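Local coordinates for protein esterase Rv0045c (Mycobacterium tuberculosis, PDB 6WYN) that hydrolyses carboxylic esters as a monomeric serine esterase of the alpha/beta hydrolase superfamily, preferring short, straight alkyl chains of about four atoms, at residues Pro83-Leu88 with Phe150-Ser155; Asn94-Asp99 with Val234-Arg239; Val140-Ala145 with Ala166-Leu171; Gln212-Leu217 with Trp246-Asp251. All coordinates share one frame; numbering follows the deposited sequence.

How the interactions relate
From the N terminus, 83-88 enters the central sheet and 94-99 follows in the loop after it. Interaction 1 closes the first loop when 150-155 pairs beside 83-88, and interaction 2 crosses it, pairing 94-99 with the distant 234-239. Interaction 3 joins the ends of the helices that precede and follow strand 150-154; it crosses interaction 1 and is nested inside interaction 2. Interaction 4 joins 212-217 to 246-251 and crosses interaction 2, with which it shares the two-stranded sheet 238-240/246-248. Trp98 touches Phe87 and Val152, linking interactions 1 and 2; interactions 3 and 4 lie on opposite sides of the chain's centre.

Interaction 1: Pro83-Leu88 with Phe150-Ser155; sequences PRVIFL and FVVGMS
Strands 85-88 and 150-154 run parallel at the centre of the main sheet, their axes 4.6 Å apart and inclined by 13°. Ile86 and Leu88 make the backbone bonds on one strand: Ile86 N to Phe150 O, Val152 N to Ile86 O, Leu88 N to Val152 O and Met154 N to Leu88 O, the last at 2.8 Å. Val85, Phe87, Phe150 and Val152 occupy one face. There the Phe87 ring runs alongside Val152, CD2 lying 3.6 Å from Val152 CB, while Val152 CG2, set anti to its carbonyl carbon by a chi1 of 180°, also reaches Val85 CG1 at 3.9 Å. On the other face, Val151 spreads its two methyls between neighbours: CG2 meets Ile86 CD1 and CG1 meets Leu88 CD1, each pair 4.1 Å apart. At the strand entrance Arg84 O lies in the plane of the Phe150 ring, 3.6 Å from CD1, and the Arg84 guanidinium stands beside that ring but is salt-bridged to Glu107. Four short backbone bonds, mostly near straight, and branched apolar packing hold the strand that leads into the nucleophile elbow, where Ser155, the inferred nucleophile, is hydrogen-bonded to His310.

Interaction 2: Asn94-Asp99 with Val234-Arg239; sequences NAHTWD and VFHNSR
A histidine-histidine stack joins the loop after strand 85-88 to helix 227-237 in a buried contact near the substrate-selectivity site at Gly91, probably where the inserted cap domain meets the alpha/beta domain. The His96 and His236 imidazoles lie face to face, with centroids 3.6 Å apart and planes only 3° from parallel; their CG atoms approach to 3.4 Å, although the two side chains arrive at about a right angle. His96 ND1 donates in the ring plane to the syn lone pair of Asp99 OD2 at 2.7 Å; at the other nitrogen, NE2 is hydrogen-bonded to Glu45. The carboxylate thus fixes the rotation of the His96 ring directly, but is linked to His236 only through a water, 2.9 Å from His236 NE2. Phe235 CD2 lies over the opposite face of His236. Beside the stack, Asn94 ND2 donates to Asn237 OD1 at 3.1 Å, approaching from well above the carbonyl plane. With chi1 at 67°, the Asn94 amide sits between its backbone N and carbonyl carbon, and OD1 accepts from His96 N in an Asx turn that ties the two contacting residues together. Asn237 ND2 turns to Gly92 O. Around the contact, strand 73-78 packs on His96 and Asp99 through Leu76, helix 49-55 covers Asp99, and helix 211-221 lies against Val234.

Interaction 3: Val140-Ala145 with Ala166-Leu171; sequences VLRELA and AMAPDL
The C-terminal end of helix 130-144 meets the turn that follows helix 156-167, two helices of the alpha/beta hydrolase fold that precede and follow strand 150-154. The contact couples a salt bridge at the surface to a leucine pair beneath it. Arg142 faces Asp170 end-on with two nitrogens, one to each carboxylate oxygen: NH1 donates to OD2, and NH2 donates almost straight to OD1 at 3.2 Å, with an N-H...O angle of 176°. Both oxygens use their syn lone pairs, and the guanidinium and carboxylate planes differ by only 14°, the nearly flat pairing of a bidentate bridge. The modelled separation on the NH1 side is unusually short, and Asp170 is poorly ordered, so that distance is doubtful. A bend at chi2 (-148°) turns the Arg142 guanidinium toward Asp170. Leu171 CD1 lies over one guanidinium face, 4.1 Å above the plane and offset toward the rim, and 4.0 Å from Arg142 CG. The other methyl of Leu171, CD2, reaches inward to Leu141 CB at 4.1 Å. Ala168 CB adds a contact 3.5 Å from Arg142 NH2. Further in, Leu141 rests on Leu110 and Val112 of strand 109-112. The bridge therefore joins two charged residues while the buried leucines make an apolar base; Asp170 is poorly ordered and both charged residues are exposed, so the electrostatic hold is probably modest.

Interaction 4: Gln212-Leu217 with Trp246-Asp251; sequences QAMLDL and WVWRYD
Met214 leaves helix 211-221 with CG anti to its carbonyl carbon (chi1 -58°), runs extended through chi2 and turns at chi3 (100°), which swings the terminal methyl over the indole of Trp248. CE lies 3.5 Å from the centroid of the five-membered ring and 14° off its normal, a CH-pi contact made squarely over the face. The methyl is also pressed tightly against the strand backbone, 3.3 Å from both Val247 C and Trp248 N. One bond back, SD stands 4.7 Å above the centroid of the six-membered ring, a longer Met-aromatic contact, and touches Trp246 CB at 3.6 Å. The indole end of Trp248 comes nearer the helix than its first side-chain bond suggests, whereas the Trp246 ring leads away and meets Phe211 edge-to-face. The opposite face of the Trp248 indole receives Tyr250 OH, offset toward the rim, so the ring is layered between a methyl and a hydroxyl. Leu217, one helical turn after Met214, reaches the edge of the indole, with CD2 4.5 Å from CZ2. Val234 and Ser238 also touch Met214, joining helix 227-237 and strand 238-240 to the same packing. Across these segments the helix is held to the strand by dispersion and weak CH-pi and sulfur-aromatic contacts, and the bend in the thioether chain lets CE meet backbone and ring at once.

Interaction 1: Pro83-Leu88 with Phe150-Ser155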
# COMPACT_ATOMS: atom_id res chain seq x y z
N PRO A 83 3.58 17.59 0.05
CA PRO A 83 4.14 16.27 -0.27
C PRO A 83 4.73 16.19 -1.69
O PRO A 83 4.11 16.69 -2.59
CB PRO A 83 2.92 15.34 -0.21
CG PRO A 83 1.89 16.08 0.60
CD PRO A 83 2.19 17.56 0.50
N ARG A 84 5.89 15.55 -1.84
CA ARG A 84 6.50 15.25 -3.16
C ARG A 84 6.01 13.88 -3.68
O ARG A 84 5.94 13.71 -4.90
CB ARG A 84 8.03 15.15 -3.05
CG ARG A 84 8.83 16.44 -3.08
CD ARG A 84 10.32 16.15 -3.36
NE ARG A 84 10.58 15.89 -4.78
CZ ARG A 84 11.74 15.49 -5.30
NH1 ARG A 84 12.80 15.27 -4.54
NH2 ARG A 84 11.83 15.29 -6.61
N VAL A 85 5.70 12.92 -2.79
CA VAL A 85 5.37 11.54 -3.20
C VAL A 85 4.10 11.11 -2.50
O VAL A 85 3.97 11.36 -1.30
CB VAL A 85 6.51 10.57 -2.84
CG1 VAL A 85 6.26 9.20 -3.42
CG2 VAL A 85 7.86 11.14 -3.29
N ILE A 86 3.24 10.45 -3.23
CA ILE A 86 2.07 9.74 -2.67
C ILE A 86 2.35 8.24 -2.64
O ILE A 86 2.78 7.72 -3.67
CB ILE A 86 0.84 10.07 -3.52
CG1 ILE A 86 0.59 11.57 -3.61
CG2 ILE A 86 -0.35 9.32 -2.97
CD1 ILE A 86 -0.29 11.96 -4.79
N PHE A 87 2.06 7.58 -1.53
CA PHE A 87 2.23 6.13 -1.35
C PHE A 87 0.85 5.52 -1.11
O PHE A 87 0.12 6.06 -0.25
CB PHE A 87 3.16 5.85 -0.18
CG PHE A 87 4.60 6.22 -0.38
CD1 PHE A 87 5.07 7.48 -0.04
CD2 PHE A 87 5.50 5.28 -0.87
CE1 PHE A 87 6.41 7.81 -0.20
CE2 PHE A 87 6.83 5.63 -1.07
CZ PHE A 87 7.29 6.87 -0.72
N LEU A 88 0.55 4.43 -1.82
CA LEU A 88 -0.71 3.67 -1.67
C LEU A 88 -0.36 2.23 -1.32
O LEU A 88 0.25 1.55 -2.16
CB LEU A 88 -1.51 3.77 -2.96
CG LEU A 88 -1.74 5.20 -3.46
CD1 LEU A 88 -2.59 5.21 -4.71
CD2 LEU A 88 -2.50 6.03 -2.42
N PHE A 150 5.10 12.08 -8.19
CA PHE A 150 5.37 10.61 -8.09
C PHE A 150 4.33 9.90 -7.22
O PHE A 150 4.07 10.31 -6.09
CB PHE A 150 6.79 10.36 -7.53
CG PHE A 150 7.82 11.28 -8.13
CD1 PHE A 150 7.98 12.58 -7.66
CD2 PHE A 150 8.53 10.90 -9.26
CE1 PHE A 150 8.88 13.46 -8.25
CE2 PHE A 150 9.44 11.77 -9.86
CZ PHE A 150 9.62 13.04 -9.35
N VAL A 151 3.80 8.79 -7.72
CA VAL A 151 2.92 7.88 -6.95
C VAL A 151 3.54 6.50 -6.92
O VAL A 151 3.82 5.94 -7.97
CB VAL A 151 1.50 7.85 -7.53
CG1 VAL A 151 0.56 7.02 -6.68
CG2 VAL A 151 1.00 9.28 -7.67
N VAL A 152 3.72 6.00 -5.71
CA VAL A 152 4.19 4.63 -5.43
C VAL A 152 3.00 3.87 -4.89
O VAL A 152 2.49 4.31 -3.85
CB VAL A 152 5.33 4.66 -4.42
CG1 VAL A 152 5.83 3.26 -4.11
CG2 VAL A 152 6.43 5.59 -4.89
N GLY A 153 2.66 2.76 -5.52
CA GLY A 153 1.55 1.92 -5.09
C GLY A 153 1.94 0.48 -5.03
O GLY A 153 2.45 -0.06 -6.07
N MET A 154 1.61 -0.19 -3.95
CA MET A 154 1.84 -1.65 -3.85
C MET A 154 0.53 -2.43 -4.07
O MET A 154 -0.52 -2.10 -3.45
CB MET A 154 2.43 -1.99 -2.48
CG MET A 154 2.79 -3.43 -2.34
SD MET A 154 1.63 -4.18 -1.19
CE MET A 154 2.15 -5.89 -1.20
N SER A 155 0.57 -3.49 -4.87
CA SER A 155 -0.61 -4.40 -5.10
C SER A 155 -1.92 -3.59 -5.37
O SER A 155 -1.97 -2.87 -6.36
CB SER A 155 -0.73 -5.41 -4.00
OG SER A 155 -1.41 -6.57 -4.51

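Interaction 2: Asn94-Asp99 with Val234-Arg239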
# COMPACT_ATOMS: atom_id res chain seq x y z
N ASN A 94 -2.16 -0.81 5.73
CA ASN A 94 -2.53 0.59 5.98
C ASN A 94 -1.32 1.45 5.66
O ASN A 94 -0.26 0.90 5.32
CB ASN A 94 -3.05 0.80 7.40
CG ASN A 94 -1.98 0.59 8.43
OD1 ASN A 94 -1.28 1.56 8.79
ND2 ASN A 94 -1.83 -0.65 8.88
N ALA A 95 -1.50 2.75 5.76
CA ALA A 95 -0.48 3.76 5.46
C ALA A 95 0.85 3.49 6.18
O ALA A 95 1.89 3.92 5.67
CB ALA A 95 -1.03 5.11 5.79
N HIS A 96 0.81 2.93 7.39
CA HIS A 96 2.01 2.73 8.23
C HIS A 96 2.96 1.72 7.56
O HIS A 96 4.15 1.70 7.95
CB HIS A 96 1.67 2.25 9.64
CG HIS A 96 1.26 3.34 10.57
ND1 HIS A 96 2.17 4.17 11.16
CD2 HIS A 96 0.03 3.71 11.03
CE1 HIS A 96 1.54 5.02 11.96
NE2 HIS A 96 0.23 4.76 11.89
N THR A 97 2.49 0.93 6.58
CA THR A 97 3.36 -0.02 5.83
C THR A 97 4.53 0.79 5.27
O THR A 97 5.63 0.24 5.08
CB THR A 97 2.61 -0.78 4.73
OG1 THR A 97 3.38 -1.90 4.29
CG2 THR A 97 2.33 0.07 3.52
N TRP A 98 4.32 2.06 4.98
CA TRP A 98 5.37 2.89 4.33
C TRP A 98 6.32 3.58 5.31
O TRP A 98 7.22 4.24 4.81
CB TRP A 98 4.74 3.90 3.41
CG TRP A 98 3.89 3.31 2.36
CD1 TRP A 98 2.52 3.28 2.30
CD2 TRP A 98 4.38 2.60 1.22
NE1 TRP A 98 2.13 2.70 1.13
CE2 TRP A 98 3.24 2.22 0.48
CE3 TRP A 98 5.65 2.28 0.76
CZ2 TRP A 98 3.35 1.50 -0.71
CZ3 TRP A 98 5.75 1.56 -0.40
CH2 TRP A 98 4.62 1.24 -1.16
N ASP A 99 6.13 3.47 6.62
CA ASP A 99 6.89 4.28 7.62
C ASP A 99 8.40 4.17 7.36
O ASP A 99 9.11 5.18 7.36
CB ASP A 99 6.53 3.85 9.04
CG ASP A 99 5.13 4.20 9.51
OD1 ASP A 99 4.37 4.88 8.73
OD2 ASP A 99 4.79 3.75 10.65
N VAL A 234 1.44 -5.40 13.09
CA VAL A 234 0.16 -5.79 13.72
C VAL A 234 -0.38 -4.64 14.60
O VAL A 234 -1.56 -4.35 14.51
CB VAL A 234 0.30 -7.09 14.52
CG1 VAL A 234 -0.96 -7.39 15.33
CG2 VAL A 234 0.63 -8.28 13.61
N PHE A 235 0.45 -4.04 15.45
CA PHE A 235 0.07 -2.83 16.22
C PHE A 235 -0.69 -1.80 15.34
O PHE A 235 -1.83 -1.40 15.66
CB PHE A 235 1.35 -2.22 16.78
CG PHE A 235 1.13 -0.91 17.45
CD1 PHE A 235 0.26 -0.81 18.53
CD2 PHE A 235 1.76 0.23 16.99
CE1 PHE A 235 0.06 0.41 19.16
CE2 PHE A 235 1.55 1.45 17.61
CZ PHE A 235 0.71 1.54 18.69
N HIS A 236 -0.13 -1.40 14.20
CA HIS A 236 -0.73 -0.39 13.29
C HIS A 236 -2.00 -0.93 12.62
O HIS A 236 -2.88 -0.15 12.26
CB HIS A 236 0.27 0.06 12.25
CG HIS A 236 1.41 0.80 12.83
ND1 HIS A 236 1.21 1.76 13.80
CD2 HIS A 236 2.74 0.72 12.60
CE1 HIS A 236 2.38 2.29 14.09
NE2 HIS A 236 3.34 1.64 13.41
N ASN A 237 -2.07 -2.25 12.41
CA ASN A 237 -3.14 -2.84 11.57
C ASN A 237 -4.28 -3.35 12.43
O ASN A 237 -5.22 -3.96 11.87
CB ASN A 237 -2.60 -3.94 10.68
CG ASN A 237 -3.23 -3.95 9.31
OD1 ASN A 237 -3.87 -2.97 8.88
ND2 ASN A 237 -3.00 -5.03 8.57
N SER A 238 -4.21 -3.11 13.72
CA SER A 238 -5.17 -3.66 14.70
C SER A 238 -5.60 -2.60 15.73
O SER A 238 -4.92 -1.56 15.83
CB SER A 238 -4.58 -4.89 15.36
OG SER A 238 -3.65 -4.58 16.36
N ARG A 239 -6.65 -2.87 16.50
CA ARG A 239 -7.04 -2.03 17.67
C ARG A 239 -7.73 -2.85 18.75
O ARG A 239 -8.43 -3.83 18.39
CB ARG A 239 -7.99 -0.91 17.24
CG ARG A 239 -9.36 -1.39 16.79
CD ARG A 239 -10.02 -0.36 15.88
NE ARG A 239 -11.36 -0.76 15.50
CZ ARG A 239 -12.43 -0.74 16.31
NH1 ARG A 239 -13.60 -1.13 15.85
NH2 ARG A 239 -12.33 -0.34 17.57
O HOH W 1 5.88 3.04 13.11

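Interaction 3: Val140-Ala145 with Ala166-Leu171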
# COMPACT_ATOMS: atom_id res chain seq x y z
N VAL A 140 -9.43 14.26 -2.92
CA VAL A 140 -8.64 14.39 -1.66
C VAL A 140 -7.18 14.68 -2.01
O VAL A 140 -6.58 15.59 -1.41
CB VAL A 140 -8.80 13.13 -0.81
CG1 VAL A 140 -7.89 13.15 0.44
CG2 VAL A 140 -10.27 12.95 -0.42
N LEU A 141 -6.62 13.94 -2.96
CA LEU A 141 -5.22 14.14 -3.40
C LEU A 141 -5.07 15.52 -4.03
O LEU A 141 -4.03 16.13 -3.81
CB LEU A 141 -4.81 13.02 -4.35
CG LEU A 141 -4.87 11.62 -3.75
CD1 LEU A 141 -4.53 10.53 -4.76
CD2 LEU A 141 -3.95 11.51 -2.54
N ARG A 142 -6.05 15.99 -4.80
CA ARG A 142 -6.03 17.36 -5.35
C ARG A 142 -5.93 18.36 -4.20
O ARG A 142 -5.25 19.34 -4.37
CB ARG A 142 -7.31 17.75 -6.09
CG ARG A 142 -7.55 17.00 -7.38
CD ARG A 142 -8.28 17.81 -8.45
NE ARG A 142 -8.21 16.96 -9.63
CZ ARG A 142 -7.32 17.07 -10.60
NH1 ARG A 142 -6.46 18.07 -10.62
NH2 ARG A 142 -7.32 16.20 -11.60
N GLU A 143 -6.60 18.11 -3.09
CA GLU A 143 -6.57 19.01 -1.90
C GLU A 143 -5.24 18.81 -1.15
O GLU A 143 -4.59 19.79 -0.88
CB GLU A 143 -7.80 18.73 -1.01
CG GLU A 143 -7.77 19.39 0.38
CD GLU A 143 -8.86 19.03 1.41
OE1 GLU A 143 -8.69 19.40 2.64
OE2 GLU A 143 -9.89 18.37 1.02
N LEU A 144 -4.87 17.58 -0.78
CA LEU A 144 -3.76 17.34 0.18
C LEU A 144 -2.38 17.14 -0.50
O LEU A 144 -1.35 17.28 0.20
CB LEU A 144 -4.15 16.13 1.05
CG LEU A 144 -5.36 16.34 1.95
CD1 LEU A 144 -5.77 15.05 2.63
CD2 LEU A 144 -5.06 17.41 3.00
N ALA A 145 -2.29 16.80 -1.79
CA ALA A 145 -1.00 16.50 -2.44
C ALA A 145 -1.02 16.94 -3.90
O ALA A 145 -0.69 16.16 -4.79
CB ALA A 145 -0.70 15.02 -2.32
N ALA A 166 -4.76 7.82 -15.01
CA ALA A 166 -5.64 7.83 -16.20
C ALA A 166 -6.65 8.96 -16.05
O ALA A 166 -6.78 9.74 -16.99
CB ALA A 166 -6.34 6.50 -16.35
N MET A 167 -7.31 9.04 -14.89
CA MET A 167 -8.47 9.93 -14.68
C MET A 167 -7.95 11.32 -14.30
O MET A 167 -8.61 12.29 -14.69
CB MET A 167 -9.47 9.38 -13.65
CG MET A 167 -9.02 9.44 -12.20
SD MET A 167 -10.26 8.73 -11.05
CE MET A 167 -11.28 10.19 -10.82
N ALA A 168 -6.79 11.42 -13.66
CA ALA A 168 -6.19 12.69 -13.20
C ALA A 168 -4.73 12.78 -13.63
O ALA A 168 -3.83 12.82 -12.79
CB ALA A 168 -6.34 12.82 -11.70
N PRO A 169 -4.47 12.91 -14.95
CA PRO A 169 -3.10 13.10 -15.44
C PRO A 169 -2.33 14.25 -14.76
O PRO A 169 -1.36 13.97 -14.09
CB PRO A 169 -3.27 13.40 -16.94
CG PRO A 169 -4.65 12.87 -17.28
CD PRO A 169 -5.48 12.94 -16.02
N ASP A 170 -2.79 15.50 -14.93
CA ASP A 170 -2.14 16.75 -14.43
C ASP A 170 -1.39 16.44 -13.13
O ASP A 170 -0.25 16.90 -13.02
CB ASP A 170 -3.18 17.86 -14.23
CG ASP A 170 -4.40 17.43 -13.43
OD1 ASP A 170 -5.18 16.60 -13.94
OD2 ASP A 170 -4.55 17.91 -12.30
N LEU A 171 -2.00 15.70 -12.21
CA LEU A 171 -1.41 15.21 -10.93
C LEU A 171 -0.14 14.35 -11.19
O LEU A 171 0.98 14.85 -10.94
CB LEU A 171 -2.47 14.37 -10.20
CG LEU A 171 -2.72 14.71 -8.73
CD1 LEU A 171 -4.06 15.43 -8.56
CD2 LEU A 171 -2.67 13.47 -7.84

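Interaction 4: Gln212-Leu217 with Trp246-Asp251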
# COMPACT_ATOMS: atom_id res chain seq x y z
N GLN A 212 -1.46 -10.93 21.09
CA GLN A 212 -0.54 -12.05 20.76
C GLN A 212 -1.18 -12.98 19.72
O GLN A 212 -0.47 -13.41 18.84
CB GLN A 212 -0.15 -12.82 22.03
CG GLN A 212 0.86 -13.94 21.77
CD GLN A 212 2.16 -13.40 21.24
OE1 GLN A 212 2.69 -12.42 21.76
NE2 GLN A 212 2.68 -14.01 20.19
N ALA A 213 -2.48 -13.23 19.80
CA ALA A 213 -3.23 -14.12 18.88
C ALA A 213 -3.24 -13.56 17.44
O ALA A 213 -3.26 -14.34 16.44
CB ALA A 213 -4.64 -14.26 19.39
N MET A 214 -3.28 -12.24 17.30
CA MET A 214 -3.16 -11.63 15.96
C MET A 214 -1.71 -11.75 15.49
O MET A 214 -1.48 -12.14 14.33
CB MET A 214 -3.63 -10.17 16.03
CG MET A 214 -5.06 -10.06 16.54
SD MET A 214 -5.64 -8.37 16.40
CE MET A 214 -6.61 -8.47 14.91
N LEU A 215 -0.77 -11.52 16.40
CA LEU A 215 0.68 -11.67 16.14
C LEU A 215 1.00 -13.13 15.76
O LEU A 215 1.75 -13.30 14.80
CB LEU A 215 1.44 -11.17 17.36
CG LEU A 215 2.96 -11.20 17.21
CD1 LEU A 215 3.43 -10.46 15.98
CD2 LEU A 215 3.61 -10.65 18.45
N ASP A 216 0.34 -14.12 16.36
CA ASP A 216 0.58 -15.58 16.10
C ASP A 216 0.20 -15.92 14.65
O ASP A 216 0.97 -16.59 13.98
CB ASP A 216 -0.18 -16.44 17.11
CG ASP A 216 0.47 -16.48 18.50
OD1 ASP A 216 1.69 -16.14 18.62
OD2 ASP A 216 -0.23 -16.88 19.47
N LEU A 217 -0.93 -15.38 14.19
CA LEU A 217 -1.44 -15.47 12.80
C LEU A 217 -0.43 -14.86 11.82
O LEU A 217 -0.10 -15.47 10.81
CB LEU A 217 -2.78 -14.72 12.83
CG LEU A 217 -3.88 -15.33 11.98
CD1 LEU A 217 -4.07 -16.81 12.32
CD2 LEU A 217 -5.18 -14.54 12.16
N TRP A 246 -9.36 -7.83 20.60
CA TRP A 246 -8.72 -7.09 19.48
C TRP A 246 -9.36 -7.43 18.14
O TRP A 246 -9.82 -8.58 17.97
CB TRP A 246 -7.23 -7.39 19.44
CG TRP A 246 -6.56 -7.08 20.72
CD1 TRP A 246 -6.69 -7.72 21.92
CD2 TRP A 246 -5.65 -5.99 20.94
NE1 TRP A 246 -5.88 -7.13 22.86
CE2 TRP A 246 -5.24 -6.07 22.29
CE3 TRP A 246 -5.13 -4.99 20.12
CZ2 TRP A 246 -4.31 -5.18 22.83
CZ3 TRP A 246 -4.22 -4.11 20.65
CH2 TRP A 246 -3.82 -4.20 21.99
N VAL A 247 -9.33 -6.48 17.20
CA VAL A 247 -9.84 -6.64 15.80
C VAL A 247 -8.85 -6.01 14.80
O VAL A 247 -8.03 -5.12 15.22
CB VAL A 247 -11.25 -6.00 15.72
CG1 VAL A 247 -11.79 -6.00 14.30
CG2 VAL A 247 -12.20 -6.72 16.68
N TRP A 248 -8.88 -6.48 13.56
CA TRP A 248 -8.17 -5.85 12.41
C TRP A 248 -8.83 -4.51 12.07
O TRP A 248 -10.08 -4.40 12.12
CB TRP A 248 -8.13 -6.76 11.18
CG TRP A 248 -7.37 -8.05 11.36
CD1 TRP A 248 -7.89 -9.32 11.32
CD2 TRP A 248 -5.95 -8.21 11.58
NE1 TRP A 248 -6.89 -10.24 11.48
CE2 TRP A 248 -5.69 -9.60 11.67
CE3 TRP A 248 -4.86 -7.33 11.70
CZ2 TRP A 248 -4.41 -10.12 11.87
CZ3 TRP A 248 -3.60 -7.85 11.91
CH2 TRP A 248 -3.37 -9.23 11.99
N ARG A 249 -8.02 -3.55 11.66
CA ARG A 249 -8.48 -2.22 11.20
C ARG A 249 -9.07 -2.37 9.80
O ARG A 249 -9.93 -1.52 9.41
CB ARG A 249 -7.34 -1.19 11.26
CG ARG A 249 -7.06 -0.61 12.64
CD ARG A 249 -6.19 0.66 12.55
NE ARG A 249 -5.75 0.99 13.87
CZ ARG A 249 -6.44 1.69 14.76
NH1 ARG A 249 -7.64 2.15 14.45
NH2 ARG A 249 -5.93 1.88 15.95
N TYR A 250 -8.67 -3.38 9.02
CA TYR A 250 -9.16 -3.45 7.63
C TYR A 250 -10.43 -4.30 7.55
O TYR A 250 -10.65 -5.20 8.34
CB TYR A 250 -8.14 -4.07 6.66
CG TYR A 250 -7.62 -5.43 7.03
CD1 TYR A 250 -8.27 -6.60 6.66
CD2 TYR A 250 -6.48 -5.54 7.80
CE1 TYR A 250 -7.77 -7.85 7.01
CE2 TYR A 250 -5.95 -6.77 8.16
CZ TYR A 250 -6.59 -7.93 7.74
OH TYR A 250 -6.05 -9.12 8.13
N ASP A 251 -11.24 -3.99 6.56
CA ASP A 251 -12.50 -4.68 6.23
C ASP A 251 -12.07 -5.86 5.36
O ASP A 251 -11.28 -5.62 4.37
CB ASP A 251 -13.44 -3.75 5.47
CG ASP A 251 -14.87 -4.27 5.25
OD1 ASP A 251 -15.21 -5.29 5.83
OD2 ASP A 251 -15.57 -3.69 4.45